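Local coordinates for aspartokinase (Arabidopsis thaliana, PDB 2CDQ), which catalyses the ATP-dependent phosphorylation of L-aspartate to 4-phospho-L-aspartate, the first step in the synthesis of lysine, threonine, methionine and isoleucine, at residues V272-F277 with G318-K323; S330-I335 with K480-S485. All coordinates share one frame; numbering follows the deposited sequence.

Contact 1 (V272-F277 with G318-K323)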
loop_
_atom_site.group_PDB
_atom_site.type_symbol
_atom_site.label_atom_id
_atom_site.label_comp_id
_atom_site.label_asym_id
_atom_site.label_seq_id
_atom_site.Cartn_x
_atom_site.Cartn_y
_atom_site.Cartn_z
ATOM N N VAL A 272 -30.351 1.590 0.049
ATOM C CA VAL A 272 -29.712 0.293 -0.195
ATOM C C VAL A 272 -30.302 -0.735 0.783
ATOM O O VAL A 272 -29.828 -0.849 1.919
ATOM C CB VAL A 272 -28.166 0.375 -0.072
ATOM C CG1 VAL A 272 -27.532 -0.999 -0.243
ATOM C CG2 VAL A 272 -27.601 1.330 -1.108
ATOM N N PRO A 273 -31.349 -1.474 0.342
ATOM C CA PRO A 273 -32.175 -2.334 1.208
ATOM C C PRO A 273 -31.400 -3.379 2.012
ATOM O O PRO A 273 -31.701 -3.585 3.188
ATOM C CB PRO A 273 -33.137 -3.022 0.224
ATOM C CG PRO A 273 -32.537 -2.827 -1.127
ATOM C CD PRO A 273 -31.808 -1.526 -1.059
ATOM N N TYR A 274 -30.415 -4.022 1.388
ATOM C CA TYR A 274 -29.671 -5.097 2.042
ATOM C C TYR A 274 -28.167 -4.884 1.964
ATOM O O TYR A 274 -27.637 -4.459 0.931
ATOM C CB TYR A 274 -30.032 -6.458 1.439
ATOM C CG TYR A 274 -31.519 -6.712 1.347
ATOM C CD1 TYR A 274 -32.192 -6.572 0.132
ATOM C CD2 TYR A 274 -32.256 -7.081 2.478
ATOM C CE1 TYR A 274 -33.556 -6.794 0.042
ATOM C CE2 TYR A 274 -33.622 -7.308 2.396
ATOM C CZ TYR A 274 -34.264 -7.162 1.178
ATOM O OH TYR A 274 -35.618 -7.390 1.093
ATOM N N LEU A 275 -27.489 -5.198 3.064
ATOM C CA LEU A 275 -26.054 -5.027 3.154
ATOM C C LEU A 275 -25.415 -6.196 3.894
ATOM O O LEU A 275 -26.053 -6.862 4.713
ATOM C CB LEU A 275 -25.748 -3.718 3.875
ATOM C CG LEU A 275 -24.660 -2.782 3.345
ATOM C CD1 LEU A 275 -24.952 -2.326 1.921
ATOM C CD2 LEU A 275 -24.555 -1.583 4.266
ATOM N N THR A 276 -24.147 -6.438 3.592
ATOM C CA THR A 276 -23.370 -7.481 4.245
ATOM C C THR A 276 -22.497 -6.835 5.316
ATOM O O THR A 276 -22.046 -5.701 5.142
ATOM C CB THR A 276 -22.511 -8.223 3.193
ATOM O OG1 THR A 276 -23.372 -8.980 2.334
ATOM C CG2 THR A 276 -21.506 -9.156 3.827
ATOM N N PHE A 277 -22.264 -7.535 6.424
ATOM C CA PHE A 277 -21.351 -7.037 7.461
ATOM C C PHE A 277 -19.987 -6.613 6.907
ATOM O O PHE A 277 -19.365 -5.683 7.430
ATOM C CB PHE A 277 -21.160 -8.069 8.572
ATOM C CG PHE A 277 -22.226 -8.036 9.625
ATOM C CD1 PHE A 277 -23.150 -9.067 9.723
ATOM C CD2 PHE A 277 -22.301 -6.977 10.526
ATOM C CE1 PHE A 277 -24.143 -9.046 10.702
ATOM C CE2 PHE A 277 -23.288 -6.942 11.508
ATOM C CZ PHE A 277 -24.212 -7.980 11.597
ATOM N N GLY A 318 -35.776 0.041 5.741
ATOM C CA GLY A 318 -34.475 0.689 5.838
ATOM C C GLY A 318 -33.377 -0.155 5.216
ATOM O O GLY A 318 -33.434 -0.485 4.031
ATOM N N THR A 319 -32.376 -0.500 6.025
ATOM C CA THR A 319 -31.249 -1.314 5.582
ATOM C C THR A 319 -30.935 -2.364 6.643
ATOM O O THR A 319 -30.584 -2.016 7.773
ATOM C CB THR A 319 -30.002 -0.437 5.309
ATOM O OG1 THR A 319 -30.246 0.399 4.174
ATOM C CG2 THR A 319 -28.782 -1.286 5.021
ATOM N N ILE A 320 -31.080 -3.641 6.283
ATOM C CA ILE A 320 -30.710 -4.737 7.183
ATOM C C ILE A 320 -29.307 -5.204 6.837
ATOM O O ILE A 320 -29.035 -5.589 5.695
ATOM C CB ILE A 320 -31.680 -5.968 7.137
ATOM C CG1 ILE A 320 -33.141 -5.540 7.023
ATOM C CG2 ILE A 320 -31.541 -6.823 8.387
ATOM C CD1 ILE A 320 -33.768 -5.799 5.667
ATOM N N ILE A 321 -28.416 -5.157 7.823
ATOM C CA ILE A 321 -27.070 -5.686 7.659
ATOM C C ILE A 321 -27.005 -7.107 8.224
ATOM O O ILE A 321 -27.251 -7.327 9.415
ATOM C CB ILE A 321 -26.010 -4.790 8.318
ATOM C CG1 ILE A 321 -26.212 -3.328 7.902
ATOM C CG2 ILE A 321 -24.612 -5.280 7.949
ATOM C CD1 ILE A 321 -25.559 -2.315 8.840
ATOM N N THR A 322 -26.692 -8.061 7.348
ATOM C CA THR A 322 -26.629 -9.482 7.705
ATOM C C THR A 322 -25.301 -10.101 7.265
ATOM O O THR A 322 -24.530 -9.472 6.529
ATOM C CB THR A 322 -27.813 -10.289 7.095
ATOM O OG1 THR A 322 -27.924 -10.010 5.695
ATOM C CG2 THR A 322 -29.139 -9.942 7.782
ATOM N N LYS A 323 -25.042 -11.323 7.737
ATOM C CA LYS A 323 -23.845 -12.094 7.374
ATOM C C LYS A 323 -23.716 -12.225 5.852
ATOM O O LYS A 323 -22.666 -11.914 5.279
ATOM C CB LYS A 323 -23.907 -13.486 8.021
ATOM C CG LYS A 323 -22.637 -14.335 7.915
ATOM C CD LYS A 323 -21.726 -14.150 9.136
ATOM C CE LYS A 323 -21.155 -15.490 9.641
ATOM N NZ LYS A 323 -20.214 -16.151 8.686
#

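Contact 2 (S330-I335 with K480-S485)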
loop_
_atom_site.group_PDB
_atom_site.type_symbol
_atom_site.label_atom_id
_atom_site.label_comp_id
_atom_site.label_asym_id
_atom_site.label_seq_id
_atom_site.Cartn_x
_atom_site.Cartn_y
_atom_site.Cartn_z
ATOM N N SER A 330 -27.179 -7.879 -8.018
ATOM C CA SER A 330 -26.307 -6.906 -7.348
ATOM C C SER A 330 -25.056 -6.596 -8.168
ATOM O O SER A 330 -24.261 -7.492 -8.462
ATOM C CB SER A 330 -25.908 -7.384 -5.950
ATOM O OG SER A 330 -24.670 -6.807 -5.551
ATOM N N ILE A 331 -24.891 -5.325 -8.528
ATOM C CA ILE A 331 -23.733 -4.877 -9.297
ATOM C C ILE A 331 -22.922 -3.854 -8.503
ATOM O O ILE A 331 -21.866 -4.197 -7.978
ATOM C CB ILE A 331 -24.136 -4.370 -10.699
ATOM C CG1 ILE A 331 -24.805 -5.510 -11.470
ATOM C CG2 ILE A 331 -22.926 -3.815 -11.456
ATOM C CD1 ILE A 331 -24.900 -5.305 -12.958
ATOM N N LEU A 332 -23.399 -2.613 -8.410
ATOM C CA LEU A 332 -22.756 -1.630 -7.535
ATOM C C LEU A 332 -23.648 -1.401 -6.333
ATOM O O LEU A 332 -24.868 -1.425 -6.460
ATOM C CB LEU A 332 -22.486 -0.314 -8.263
ATOM C CG LEU A 332 -21.497 0.669 -7.626
ATOM C CD1 LEU A 332 -20.084 0.081 -7.484
ATOM C CD2 LEU A 332 -21.444 1.947 -8.433
ATOM N N THR A 333 -23.044 -1.201 -5.168
ATOM C CA THR A 333 -23.818 -1.032 -3.940
ATOM C C THR A 333 -23.983 0.443 -3.560
ATOM O O THR A 333 -25.102 0.914 -3.333
ATOM C CB THR A 333 -23.200 -1.802 -2.767
ATOM O OG1 THR A 333 -22.807 -3.110 -3.204
ATOM C CG2 THR A 333 -24.198 -1.929 -1.639
ATOM N N SER A 334 -22.862 1.160 -3.490
ATOM C CA SER A 334 -22.854 2.572 -3.125
ATOM C C SER A 334 -21.552 3.236 -3.568
ATOM O O SER A 334 -20.564 2.554 -3.843
ATOM C CB SER A 334 -23.038 2.730 -1.616
ATOM O OG SER A 334 -22.982 4.092 -1.223
ATOM N N ILE A 335 -21.576 4.567 -3.643
ATOM C CA ILE A 335 -20.424 5.394 -3.991
ATOM C C ILE A 335 -20.100 6.263 -2.783
ATOM O O ILE A 335 -20.995 6.917 -2.237
ATOM C CB ILE A 335 -20.746 6.294 -5.196
ATOM C CG1 ILE A 335 -21.030 5.433 -6.434
ATOM C CG2 ILE A 335 -19.607 7.284 -5.453
ATOM C CD1 ILE A 335 -21.868 6.112 -7.509
ATOM N N LYS A 480 -25.217 8.400 -11.903
ATOM C CA LYS A 480 -26.096 8.425 -13.076
ATOM C C LYS A 480 -25.926 7.173 -13.936
ATOM O O LYS A 480 -26.907 6.617 -14.435
ATOM C CB LYS A 480 -25.829 9.675 -13.924
ATOM C CG LYS A 480 -26.484 10.962 -13.421
ATOM C CD LYS A 480 -25.929 12.167 -14.173
ATOM C CE LYS A 480 -26.533 13.477 -13.684
ATOM N NZ LYS A 480 -25.707 14.648 -14.116
ATOM N N SER A 481 -24.676 6.735 -14.086
ATOM C CA SER A 481 -24.320 5.609 -14.944
ATOM C C SER A 481 -24.672 4.247 -14.335
ATOM O O SER A 481 -24.982 3.301 -15.058
ATOM C CB SER A 481 -22.824 5.673 -15.267
ATOM O OG SER A 481 -22.451 4.746 -16.274
ATOM N N PHE A 482 -24.623 4.158 -13.008
ATOM C CA PHE A 482 -24.748 2.880 -12.310
ATOM C C PHE A 482 -26.121 2.625 -11.705
ATOM O O PHE A 482 -26.564 1.480 -11.642
ATOM C CB PHE A 482 -23.686 2.763 -11.214
ATOM C CG PHE A 482 -22.359 2.247 -11.704
ATOM C CD1 PHE A 482 -21.297 3.122 -11.932
ATOM C CD2 PHE A 482 -22.167 0.886 -11.934
ATOM C CE1 PHE A 482 -20.063 2.650 -12.386
ATOM C CE2 PHE A 482 -20.944 0.407 -12.391
ATOM C CZ PHE A 482 -19.886 1.294 -12.615
ATOM N N PHE A 483 -26.784 3.687 -11.259
ATOM C CA PHE A 483 -28.041 3.552 -10.532
ATOM C C PHE A 483 -29.227 4.175 -11.258
ATOM O O PHE A 483 -30.378 3.977 -10.858
ATOM C CB PHE A 483 -27.905 4.145 -9.131
ATOM C CG PHE A 483 -26.855 3.478 -8.293
ATOM C CD1 PHE A 483 -25.636 4.107 -8.057
ATOM C CD2 PHE A 483 -27.078 2.219 -7.744
ATOM C CE1 PHE A 483 -24.655 3.493 -7.283
ATOM C CE2 PHE A 483 -26.106 1.595 -6.970
ATOM C CZ PHE A 483 -24.893 2.232 -6.739
ATOM N N GLU A 484 -28.953 4.924 -12.319
ATOM C CA GLU A 484 -30.019 5.601 -13.050
ATOM C C GLU A 484 -30.152 5.121 -14.499
ATOM O O GLU A 484 -31.067 5.538 -15.214
ATOM C CB GLU A 484 -29.838 7.122 -12.990
ATOM C CG GLU A 484 -30.000 7.712 -11.593
ATOM C CD GLU A 484 -29.721 9.204 -11.548
ATOM O OE1 GLU A 484 -30.426 9.966 -12.244
ATOM O OE2 GLU A 484 -28.803 9.616 -10.807
ATOM N N SER A 485 -29.248 4.235 -14.921
ATOM C CA SER A 485 -29.262 3.704 -16.290
ATOM C C SER A 485 -30.108 2.428 -16.428
ATOM O O SER A 485 -29.892 1.629 -17.344
ATOM C CB SER A 485 -27.833 3.453 -16.778
ATOM O OG SER A 485 -27.072 4.645 -16.746
#

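Contact 1 (V272-F277 with G318-K323)
Y274, L275 and T276 pair in parallel with I320, I321 and T322, and the backbone bonds follow the parallel pattern, in which one residue grips two neighbours of its opposite number. I320 straddles Y274, its N bonding to P273 O and its O accepting L275 N at 3.1 Å. T322 does the same around T276: its N reaches L275 O at 3.0 Å, and its O receives F277 N, the first residue of helix 277-287. CA-H...O contacts, such as T276 CA to T322 O at 3.2 Å, fill in between.

One side chain joins the polar set. The first torsion of T319 sets OG1 anti to its own carbonyl carbon (chi1 -67°), which brings it to V272 O; it donates from above that carbonyl plane and is also bonded to V258 N.

Apolar contacts divide by face. I320 runs side by side with Y274, CD1 lying 3.6 Å from ring atom CE2. On the other face L275 CB meets I321 CG1, and A280 of helix 277-287 packs on both side chains. I321 CG2 sits over one face of the F277 ring, a CH-pi contact 4.1 Å from its centre. This is a parallel strand pair of the amino acid kinase fold, with a helix leaving directly from one strand.

Contact 2 (S330-I335 with K480-S485)
L332 leaves its strand pointing at the end of helix 468-483, where it meets both F482 and F483, lying roughly perpendicular to each side chain. Its CB already touches both rings, lying 3.8 Å from F483 CZ and 3.9 Å from F482 CD2. The first torsion sets CG anti to the backbone N (chi1 -164°), and there CG stays beside F483 CZ. At the tip the branch CD2 does most of the work. It lies over one face of the F482 ring, offset toward the rim and 3.4 Å from F482 CG, in a CH-pi contact. L332 CD2 is also 3.7 Å from F483 CE1. One methyl thus touches two consecutive aromatic residues.

The edge of the F483 ring meets I335 CD1 and L332 O. I335 CD1 approaches near the ring plane, 3.8 Å from F483 CE1, as the two side chains run alongside in opposing senses. The backbone oxygen L332 O lies 3.3 Å from F483 CE2. The strand carries a classic beta bulge here, T333 and S334 both facing I426 of strand 420-427; their hydroxyls turn to other partners, E279 for T333 and L259 O for S334.

No hydrogen bond or salt bridge links the segments. Between them cohesion probably comes from burying apolar surface and from dispersion, and a carbonyl oxygen at a ring edge may add a little electrostatic attraction. The chemistry is thus essentially apolar, aliphatic branches of the strand against two aromatic rings at the helix end.

In the fold
Read from the N terminus, contact 1 comes first: strand 274-276 leads into helices 277-287 and 293-302, then strand 306-310, and strand 319-322 returns to lie between 306-310 and 274-276, closing that loop. Contact 2 opens a few residues later and closes after a far longer excursion, which includes the whole sheet containing 341-347 and the allosteric lysine and S-adenosylmethionine pockets. The two neither nest nor cross. In the second ACT domain, strand 332-339 takes the outermost place within this chain, beside 420-427, so a strand far from 420-427 and 461-467 in sequence completes this sheet. The contacts touch where V272 and L275 pack on T333, joining the kinase domain to this ACT sheet.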